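39 kDa initiator binding protein (Trichomonas vaginalis, PDB 1Q87) binds the initiator (Inr) element of core promoters, probably helping to set the start of transcription, this chain being its C-terminal domain. Local coordinates at residues 37-42 / 97-102; 44-49 / 61-66; 101-106 / 153-158. All blocks are in the same frame, centred on the assembly; numbering follows the deposited sequence.

Contact 1. Residues 37-42 / 97-102; sequences AKVDEI and DLYKFL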
loop_
_atom_site.group_PDB
_atom_site.type_symbol
_atom_site.label_atom_id
_atom_site.label_comp_id
_atom_site.label_asym_id
_atom_site.label_seq_id
_atom_site.Cartn_x
_atom_site.Cartn_y
_atom_site.Cartn_z
ATOM N N ALA A 37 -6.701 -4.233 -15.622
ATOM C CA ALA A 37 -7.904 -4.990 -15.918
ATOM C C ALA A 37 -8.603 -5.311 -14.596
ATOM O O ALA A 37 -9.829 -5.240 -14.526
ATOM C CB ALA A 37 -7.558 -6.264 -16.650
ATOM N N LYS A 38 -7.837 -5.656 -13.553
ATOM C CA LYS A 38 -8.455 -5.943 -12.271
ATOM C C LYS A 38 -9.146 -4.737 -11.684
ATOM O O LYS A 38 -10.239 -4.853 -11.155
ATOM C CB LYS A 38 -7.441 -6.452 -11.239
ATOM C CG LYS A 38 -7.479 -7.927 -11.018
ATOM C CD LYS A 38 -8.816 -8.435 -10.519
ATOM C CE LYS A 38 -8.889 -9.945 -10.775
ATOM N NZ LYS A 38 -9.988 -10.603 -10.022
ATOM N N VAL A 39 -8.481 -3.590 -11.727
ATOM C CA VAL A 39 -9.058 -2.382 -11.172
ATOM C C VAL A 39 -10.421 -2.125 -11.840
ATOM O O VAL A 39 -11.400 -1.797 -11.150
ATOM C CB VAL A 39 -8.134 -1.155 -11.371
ATOM C CG1 VAL A 39 -8.819 0.105 -10.791
ATOM C CG2 VAL A 39 -6.744 -1.373 -10.672
ATOM N N ASP A 40 -10.474 -2.275 -13.163
ATOM C CA ASP A 40 -11.718 -2.098 -13.921
ATOM C C ASP A 40 -12.794 -3.044 -13.398
ATOM O O ASP A 40 -13.881 -2.631 -13.037
ATOM C CB ASP A 40 -11.500 -2.391 -15.403
ATOM C CG ASP A 40 -10.657 -1.328 -16.101
ATOM O OD1 ASP A 40 -10.794 -0.126 -15.759
ATOM O OD2 ASP A 40 -9.875 -1.704 -17.007
ATOM N N GLU A 41 -12.489 -4.325 -13.347
ATOM C CA GLU A 41 -13.448 -5.293 -12.828
ATOM C C GLU A 41 -14.024 -4.909 -11.451
ATOM O O GLU A 41 -15.253 -4.864 -11.248
ATOM C CB GLU A 41 -12.796 -6.678 -12.714
ATOM C CG GLU A 41 -13.644 -7.704 -11.952
ATOM C CD GLU A 41 -12.845 -8.944 -11.514
ATOM O OE1 GLU A 41 -12.004 -9.427 -12.302
ATOM O OE2 GLU A 41 -13.072 -9.444 -10.383
ATOM N N ILE A 42 -13.147 -4.619 -10.501
ATOM C CA ILE A 42 -13.609 -4.305 -9.153
ATOM C C ILE A 42 -14.395 -3.002 -9.054
ATOM O O ILE A 42 -15.347 -2.890 -8.266
ATOM C CB ILE A 42 -12.418 -4.307 -8.189
ATOM C CG1 ILE A 42 -11.797 -5.716 -8.166
ATOM C CG2 ILE A 42 -12.832 -3.830 -6.833
ATOM C CD1 ILE A 42 -10.611 -5.838 -7.234
ATOM N N ASP A 97 -9.018 6.456 -7.897
ATOM C CA ASP A 97 -8.835 6.324 -6.430
ATOM C C ASP A 97 -8.729 4.831 -6.051
ATOM O O ASP A 97 -7.890 4.453 -5.216
ATOM C CB ASP A 97 -9.994 6.974 -5.690
ATOM C CG ASP A 97 -10.076 8.477 -5.968
ATOM O OD1 ASP A 97 -9.110 9.193 -5.619
ATOM O OD2 ASP A 97 -11.082 8.952 -6.545
ATOM N N LEU A 98 -9.557 3.987 -6.680
ATOM C CA LEU A 98 -9.510 2.554 -6.425
ATOM C C LEU A 98 -8.146 2.055 -6.914
ATOM O O LEU A 98 -7.496 1.257 -6.238
ATOM C CB LEU A 98 -10.618 1.817 -7.182
ATOM C CG LEU A 98 -11.491 0.679 -6.588
ATOM C CD1 LEU A 98 -11.614 -0.441 -7.590
ATOM C CD2 LEU A 98 -10.944 0.131 -5.319
ATOM N N TYR A 99 -7.720 2.513 -8.094
ATOM C CA TYR A 99 -6.417 2.120 -8.661
ATOM C C TYR A 99 -5.285 2.405 -7.642
ATOM O O TYR A 99 -4.438 1.566 -7.358
ATOM C CB TYR A 99 -6.137 2.908 -9.935
ATOM C CG TYR A 99 -4.887 2.483 -10.671
ATOM C CD1 TYR A 99 -4.977 1.629 -11.769
ATOM C CD2 TYR A 99 -3.611 2.946 -10.294
ATOM C CE1 TYR A 99 -3.845 1.247 -12.492
ATOM C CE2 TYR A 99 -2.430 2.548 -11.033
ATOM C CZ TYR A 99 -2.583 1.702 -12.133
ATOM O OH TYR A 99 -1.528 1.310 -12.924
ATOM N N LYS A 100 -5.305 3.598 -7.088
ATOM C CA LYS A 100 -4.329 3.999 -6.100
ATOM C C LYS A 100 -4.365 3.064 -4.881
ATOM O O LYS A 100 -3.320 2.567 -4.425
ATOM C CB LYS A 100 -4.636 5.437 -5.660
ATOM C CG LYS A 100 -3.679 6.009 -4.654
ATOM C CD LYS A 100 -3.404 7.499 -4.934
ATOM C CE LYS A 100 -4.427 8.422 -4.274
ATOM N NZ LYS A 100 -3.937 9.837 -4.147
ATOM N N PHE A 101 -5.583 2.810 -4.389
ATOM C CA PHE A 101 -5.791 2.005 -3.184
ATOM C C PHE A 101 -5.360 0.564 -3.353
ATOM O O PHE A 101 -4.702 -0.002 -2.487
ATOM C CB PHE A 101 -7.252 2.079 -2.758
ATOM C CG PHE A 101 -7.540 1.397 -1.473
ATOM C CD1 PHE A 101 -7.043 1.904 -0.285
ATOM C CD2 PHE A 101 -8.284 0.225 -1.445
ATOM C CE1 PHE A 101 -7.273 1.254 0.916
ATOM C CE2 PHE A 101 -8.521 -0.432 -0.242
ATOM C CZ PHE A 101 -8.013 0.085 0.937
ATOM N N LEU A 102 -5.725 -0.032 -4.468
ATOM C CA LEU A 102 -5.350 -1.406 -4.751
ATOM C C LEU A 102 -3.831 -1.495 -5.063
ATOM O O LEU A 102 -3.168 -2.509 -4.795
ATOM C CB LEU A 102 -6.206 -1.941 -5.932
ATOM C CG LEU A 102 -7.684 -2.319 -5.602
ATOM C CD1 LEU A 102 -8.513 -2.437 -6.856
ATOM C CD2 LEU A 102 -7.733 -3.654 -4.832
#

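Contact 2. Residues 44-49 / 61-66; sequences FRLTQK and EKAAEY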
loop_
_atom_site.group_PDB
_atom_site.type_symbol
_atom_site.label_atom_id
_atom_site.label_comp_id
_atom_site.label_asym_id
_atom_site.label_seq_id
_atom_site.Cartn_x
_atom_site.Cartn_y
_atom_site.Cartn_z
ATOM N N PHE A 44 -16.243 -1.724 -11.421
ATOM C CA PHE A 44 -17.501 -2.036 -12.036
ATOM C C PHE A 44 -18.389 -2.820 -11.089
ATOM O O PHE A 44 -19.548 -2.495 -10.961
ATOM C CB PHE A 44 -17.291 -2.810 -13.340
ATOM C CG PHE A 44 -18.576 -3.087 -14.093
ATOM C CD1 PHE A 44 -19.415 -2.038 -14.471
ATOM C CD2 PHE A 44 -18.945 -4.390 -14.422
ATOM C CE1 PHE A 44 -20.593 -2.284 -15.161
ATOM C CE2 PHE A 44 -20.113 -4.647 -15.111
ATOM C CZ PHE A 44 -20.945 -3.590 -15.484
ATOM N N ARG A 45 -17.849 -3.839 -10.424
ATOM C CA ARG A 45 -18.625 -4.611 -9.462
ATOM C C ARG A 45 -19.054 -3.744 -8.279
ATOM O O ARG A 45 -20.063 -4.012 -7.644
ATOM C CB ARG A 45 -17.805 -5.787 -8.936
ATOM C CG ARG A 45 -17.269 -6.694 -10.033
ATOM C CD ARG A 45 -16.054 -7.485 -9.558
ATOM N NE ARG A 45 -16.386 -8.262 -8.380
ATOM C CZ ARG A 45 -17.228 -9.283 -8.396
ATOM N NH1 ARG A 45 -17.804 -9.643 -9.537
ATOM N NH2 ARG A 45 -17.506 -9.930 -7.274
ATOM N N LEU A 46 -18.298 -2.694 -7.982
ATOM C CA LEU A 46 -18.643 -1.843 -6.852
ATOM C C LEU A 46 -19.605 -0.691 -7.179
ATOM O O LEU A 46 -20.356 -0.230 -6.325
ATOM C CB LEU A 46 -17.358 -1.262 -6.229
ATOM C CG LEU A 46 -16.350 -2.106 -5.425
ATOM C CD1 LEU A 46 -15.282 -1.214 -4.755
ATOM C CD2 LEU A 46 -17.093 -2.826 -4.335
ATOM N N THR A 47 -19.573 -0.240 -8.419
ATOM C CA THR A 47 -20.353 0.907 -8.868
ATOM C C THR A 47 -21.305 0.617 -10.064
ATOM O O THR A 47 -22.092 1.472 -10.436
ATOM C CB THR A 47 -19.383 2.063 -9.327
ATOM O OG1 THR A 47 -18.714 1.658 -10.541
ATOM C CG2 THR A 47 -18.302 2.382 -8.254
ATOM N N GLN A 48 -21.219 -0.574 -10.658
ATOM C CA GLN A 48 -22.030 -0.945 -11.832
ATOM C C GLN A 48 -21.893 0.169 -12.840
ATOM O O GLN A 48 -22.842 0.495 -13.561
ATOM C CB GLN A 48 -23.517 -1.104 -11.484
ATOM C CG GLN A 48 -23.856 -2.278 -10.569
ATOM C CD GLN A 48 -23.560 -1.954 -9.130
ATOM O OE1 GLN A 48 -24.156 -1.042 -8.558
ATOM N NE2 GLN A 48 -22.626 -2.685 -8.538
ATOM N N LYS A 49 -20.699 0.738 -12.906
ATOM C CA LYS A 49 -20.436 1.874 -13.788
ATOM C C LYS A 49 -19.011 1.734 -14.282
ATOM O O LYS A 49 -18.131 1.570 -13.462
ATOM C CB LYS A 49 -20.609 3.148 -12.949
ATOM C CG LYS A 49 -20.556 4.444 -13.690
ATOM C CD LYS A 49 -21.350 5.515 -12.941
ATOM C CE LYS A 49 -20.882 5.711 -11.521
ATOM N NZ LYS A 49 -21.683 6.773 -10.820
ATOM N N GLU A 61 -18.104 2.228 1.411
ATOM C CA GLU A 61 -19.035 1.241 1.949
ATOM C C GLU A 61 -19.006 -0.025 1.088
ATOM O O GLU A 61 -18.867 -1.114 1.619
ATOM C CB GLU A 61 -20.442 1.854 2.004
ATOM C CG GLU A 61 -21.265 1.481 3.211
ATOM C CD GLU A 61 -22.521 0.703 2.846
ATOM O OE1 GLU A 61 -23.324 0.420 3.768
ATOM O OE2 GLU A 61 -22.702 0.373 1.648
ATOM N N LYS A 62 -19.130 0.112 -0.234
ATOM C CA LYS A 62 -19.078 -1.067 -1.109
ATOM C C LYS A 62 -17.721 -1.741 -1.018
ATOM O O LYS A 62 -17.635 -2.973 -0.936
ATOM C CB LYS A 62 -19.333 -0.718 -2.573
ATOM C CG LYS A 62 -20.733 -0.140 -2.854
ATOM C CD LYS A 62 -21.792 -1.010 -2.224
ATOM C CE LYS A 62 -23.184 -0.423 -2.351
ATOM N NZ LYS A 62 -24.165 -1.267 -1.610
ATOM N N ALA A 63 -16.666 -0.936 -1.007
ATOM C CA ALA A 63 -15.320 -1.482 -0.934
ATOM C C ALA A 63 -15.150 -2.236 0.392
ATOM O O ALA A 63 -14.572 -3.330 0.407
ATOM C CB ALA A 63 -14.269 -0.379 -1.072
ATOM N N ALA A 64 -15.687 -1.687 1.482
ATOM C CA ALA A 64 -15.549 -2.364 2.759
ATOM C C ALA A 64 -16.149 -3.759 2.679
ATOM O O ALA A 64 -15.474 -4.767 2.961
ATOM C CB ALA A 64 -16.216 -1.553 3.905
ATOM N N GLU A 65 -17.405 -3.809 2.254
ATOM C CA GLU A 65 -18.103 -5.056 2.159
ATOM C C GLU A 65 -17.312 -6.050 1.361
ATOM O O GLU A 65 -17.256 -7.217 1.706
ATOM C CB GLU A 65 -19.460 -4.879 1.473
ATOM C CG GLU A 65 -20.585 -4.264 2.306
ATOM C CD GLU A 65 -21.694 -3.657 1.419
ATOM O OE1 GLU A 65 -21.882 -4.128 0.254
ATOM O OE2 GLU A 65 -22.370 -2.708 1.896
ATOM N N TYR A 66 -16.694 -5.592 0.291
ATOM C CA TYR A 66 -15.998 -6.500 -0.593
ATOM C C TYR A 66 -14.558 -6.822 -0.216
ATOM O O TYR A 66 -14.061 -7.878 -0.594
ATOM C CB TYR A 66 -16.069 -5.931 -2.004
ATOM C CG TYR A 66 -15.514 -6.788 -3.115
ATOM C CD1 TYR A 66 -14.185 -6.688 -3.510
ATOM C CD2 TYR A 66 -16.341 -7.630 -3.835
ATOM C CE1 TYR A 66 -13.692 -7.402 -4.612
ATOM C CE2 TYR A 66 -15.857 -8.358 -4.936
ATOM C CZ TYR A 66 -14.534 -8.236 -5.317
ATOM O OH TYR A 66 -14.056 -8.970 -6.385
#

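Contact 3. Residues 101-106 / 153-158; sequences FLAMFG and NEPNCL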
loop_
_atom_site.group_PDB
_atom_site.type_symbol
_atom_site.label_atom_id
_atom_site.label_comp_id
_atom_site.label_asym_id
_atom_site.label_seq_id
_atom_site.Cartn_x
_atom_site.Cartn_y
_atom_site.Cartn_z
ATOM N N PHE A 101 -5.583 2.810 -4.389
ATOM C CA PHE A 101 -5.791 2.005 -3.184
ATOM C C PHE A 101 -5.360 0.564 -3.353
ATOM O O PHE A 101 -4.702 -0.002 -2.487
ATOM C CB PHE A 101 -7.252 2.079 -2.758
ATOM C CG PHE A 101 -7.540 1.397 -1.473
ATOM C CD1 PHE A 101 -7.043 1.904 -0.285
ATOM C CD2 PHE A 101 -8.284 0.225 -1.445
ATOM C CE1 PHE A 101 -7.273 1.254 0.916
ATOM C CE2 PHE A 101 -8.521 -0.432 -0.242
ATOM C CZ PHE A 101 -8.013 0.085 0.937
ATOM N N LEU A 102 -5.725 -0.032 -4.468
ATOM C CA LEU A 102 -5.350 -1.406 -4.751
ATOM C C LEU A 102 -3.831 -1.495 -5.063
ATOM O O LEU A 102 -3.168 -2.509 -4.795
ATOM C CB LEU A 102 -6.206 -1.941 -5.932
ATOM C CG LEU A 102 -7.684 -2.319 -5.602
ATOM C CD1 LEU A 102 -8.513 -2.437 -6.856
ATOM C CD2 LEU A 102 -7.733 -3.654 -4.832
ATOM N N ALA A 103 -3.282 -0.415 -5.602
ATOM C CA ALA A 103 -1.856 -0.348 -5.944
ATOM C C ALA A 103 -1.030 -0.371 -4.669
ATOM O O ALA A 103 -0.011 -1.028 -4.624
ATOM C CB ALA A 103 -1.545 0.931 -6.732
ATOM N N MET A 104 -1.477 0.344 -3.645
ATOM C CA MET A 104 -0.764 0.371 -2.365
ATOM C C MET A 104 -0.866 -0.932 -1.595
ATOM O O MET A 104 0.146 -1.453 -1.141
ATOM C CB MET A 104 -1.284 1.472 -1.434
ATOM C CG MET A 104 -1.200 2.880 -2.013
ATOM S SD MET A 104 -1.757 4.031 -0.801
ATOM C CE MET A 104 -3.548 4.127 -1.266
ATOM N N PHE A 105 -2.079 -1.471 -1.473
ATOM C CA PHE A 105 -2.283 -2.680 -0.678
ATOM C C PHE A 105 -2.978 -3.903 -1.293
ATOM O O PHE A 105 -3.352 -4.803 -0.563
ATOM C CB PHE A 105 -3.023 -2.314 0.572
ATOM C CG PHE A 105 -2.366 -1.249 1.378
ATOM C CD1 PHE A 105 -1.173 -1.500 2.081
ATOM C CD2 PHE A 105 -2.977 -0.011 1.511
ATOM C CE1 PHE A 105 -0.609 -0.513 2.906
ATOM C CE2 PHE A 105 -2.429 0.992 2.336
ATOM C CZ PHE A 105 -1.254 0.750 3.032
ATOM N N GLY A 106 -3.164 -3.941 -2.609
ATOM C CA GLY A 106 -3.779 -5.101 -3.224
ATOM C C GLY A 106 -2.776 -6.255 -3.365
ATOM O O GLY A 106 -1.595 -6.090 -3.032
ATOM N N ASN A 153 1.886 9.370 -8.252
ATOM C CA ASN A 153 1.936 8.948 -9.668
ATOM C C ASN A 153 2.365 7.523 -9.967
ATOM O O ASN A 153 2.268 7.086 -11.104
ATOM C CB ASN A 153 2.851 9.867 -10.465
ATOM C CG ASN A 153 2.144 11.089 -10.937
ATOM O OD1 ASN A 153 1.509 11.068 -11.992
ATOM N ND2 ASN A 153 2.219 12.167 -10.151
ATOM N N GLU A 154 2.851 6.818 -8.953
ATOM C CA GLU A 154 3.295 5.427 -9.048
ATOM C C GLU A 154 2.823 4.908 -7.667
ATOM O O GLU A 154 3.624 4.591 -6.781
ATOM C CB GLU A 154 4.820 5.436 -9.193
ATOM C CG GLU A 154 5.484 4.101 -9.536
ATOM C CD GLU A 154 6.880 4.306 -10.128
ATOM O OE1 GLU A 154 7.710 3.382 -10.071
ATOM O OE2 GLU A 154 7.145 5.403 -10.659
ATOM N N PRO A 155 1.495 4.812 -7.489
ATOM C CA PRO A 155 0.861 4.381 -6.239
ATOM C C PRO A 155 1.285 3.129 -5.468
ATOM O O PRO A 155 0.976 3.067 -4.293
ATOM C CB PRO A 155 -0.640 4.430 -6.549
ATOM C CG PRO A 155 -0.742 4.466 -8.019
ATOM C CD PRO A 155 0.633 4.539 -8.637
ATOM N N ASN A 156 1.981 2.162 -6.082
ATOM C CA ASN A 156 2.462 0.973 -5.361
ATOM C C ASN A 156 3.874 1.252 -4.846
ATOM O O ASN A 156 4.528 0.369 -4.292
ATOM C CB ASN A 156 2.517 -0.269 -6.276
ATOM C CG ASN A 156 3.457 -0.088 -7.458
ATOM O OD1 ASN A 156 3.571 1.010 -8.014
ATOM N ND2 ASN A 156 4.114 -1.179 -7.880
ATOM N N CYS A 157 4.353 2.476 -5.023
ATOM C CA CYS A 157 5.704 2.806 -4.574
ATOM C C CYS A 157 5.704 3.634 -3.299
ATOM O O CYS A 157 5.222 4.768 -3.278
ATOM C CB CYS A 157 6.464 3.584 -5.673
ATOM S SG CYS A 157 8.150 4.121 -5.186
ATOM N N LEU A 158 6.241 3.068 -2.228
ATOM C CA LEU A 158 6.324 3.802 -0.972
ATOM C C LEU A 158 7.659 4.564 -0.958
ATOM O O LEU A 158 8.734 3.984 -1.115
ATOM C CB LEU A 158 6.259 2.841 0.232
ATOM C CG LEU A 158 6.598 3.458 1.607
ATOM C CD1 LEU A 158 5.483 4.431 1.995
ATOM C CD2 LEU A 158 6.803 2.351 2.699
#

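Contact 1. Residues 37-42 / 97-102
Val39 and Tyr99 mark where helix 29-47 meets helix 95-105: their CA atoms are 5.8 Å apart, and the axes of the two short segments approach to 9.7 Å with their N-to-C directions at 120°. This is helix-against-helix packing in the buried part of the C-terminal domain, and the side chains meet through apolar groups. Val39 sits at its middle. With CG1 anti to the backbone N (chi1 179°), its two methyls divide the work: CG1 rests against the backbone N and CA of Tyr99, while Val39 CG2 reaches Tyr99 CD1 at 3.7 Å, on an oblique approach to the ring. The two side chains cross at about a right angle. One turn on, Ile42 forks too, but between two leucines. Ile42 CG2 lies 3.7 Å from Leu98 CD1, the side chains again crossing nearly perpendicularly, whereas Ile42 CD1 meets Leu102 CD1 tip to tip at 4.0 Å. Beyond the pair, Phe67 of helix 56-67 packs on Ile42 and Leu102. The ring of Tyr99 runs edge-to-face with that of Phe35, and its hydroxyl is satisfied by the backbone N of Ile24, so the polar end of this buried residue is anchored outside the helix pair. Leu98 CD1 also stands 3.8 Å from Val39 O.

Contact 2. Residues 44-49 / 61-66
Leu46 is the apolar centre of this contact; its branched end reaches helix 56-67 from near the C-terminal end of helix 29-47. The contact packs two consecutive helices of the C-terminal domain, joined through short strand 53-55, so the chain doubles back on itself. The methyls of Leu46 part over the partner backbone: Leu46 CD2 lies 3.4 Å from Lys62 O and also touches Lys62 CB and Tyr66 CB, while Leu46 CD1 settles 3.8 Å from Ala63 CA. Leu46 and Lys62 slide past each other in opposite directions, with Lys62 CG 3.5 Å from Leu46 O. At the solvent side Arg45 crosses Tyr66 at about a right angle. Arg45 NE gives a weak, bent hydrogen bond to Tyr66 OH (3.1 Å, 130° at the hydrogen), and Arg45 NH2 comes edge-on to the phenol ring, in its plane, 3.3 Å from Tyr66 CE2. The two planes are 57° apart, so this is not a stack. In the next shell the ring of Tyr108 meets that of Tyr66, and Thr47 OG1 bonds to Trp43 O one turn back. Helix 29-47 then ends, with Gln48 taking positive phi. Helix 56-67 thus lies between two neighbours: Leu46 meets it here, Ala64 packs on Ala77 and Ile78 of helix 74-84, and Lys74 bridges to Glu61 and Glu65, while Thr47 leans on Val54 of strand 53-55.

Contact 3. Residues 101-106 / 153-158
Asn156 and Pro155 set the corner of a type I beta turn, Glu154 to Cys157, against Ala103 and Met104 near the C-terminal end of helix 95-105. The turn is closed by Cys157 N to Glu154 O (2.8 Å) and belongs to the connection of a beta hairpin, strand 147-151 leading back into strand 157-162. Asn156 is worth following outward. Asn156 CB presses on the carbonyl of Ala103, 3.1 Å from Ala103 O, a tight fit, and Asn156 CA sits beside the same oxygen in a CA-H...O contact of 3.3 Å. CG then stands between the backbone N and the carbonyl carbon (chi1 61°), and the carboxamide leads away from the helix. At its tip ND2 is hydrogen-bonded to Asn171 O and to Gly25 O, and OD1 too has a hydrogen-bond partner beyond these two segments, so both ends of this buried amide are satisfied. Ala103 O, hemmed in by carbon from the turn, takes a hydrogen bond from Asn171 ND2; Asn171 therefore ties helix and turn together. Alongside, Pro155 supplies the apolar half: Pro155 CB lies 3.6 Å from Ala103 CB, with CG only slightly farther from the same methyl. On the next residue Met104 brings CG to 3.2 Å from Pro155 O. The end of helix 95-105 thus abuts the turn between strands 147-151 and 157-162 of the five-stranded antiparallel sheet, with Met104 touching Ile84 of helix 74-84, Phe105 reaching helix 111-123, and Asn156 backed by Trp170 of strand 165-171.

Helix 95-105 carries both buried contacts. Contact 1 sets it against helix 29-47 and contact 3 against the turn leading into strand 157-162; their segments overlap at Phe101 and Leu102, though neither residue touches across both, and Pro155 of contact 3 also touches Tyr99 and Lys100. Contact 2 lies farther from the chain's centre, partly open to solvent, and uses the later part of helix 29-47; Ile42 packs on Tyr66, joining it to contact 1. The chemistry follows the place: aliphatic branches and a tyrosine ring in contact 1, a leucine flanked by a weak arginine-tyrosine bond in contact 2, and an alanine-proline apolar touch plus carbon against backbone carbonyls in contact 3.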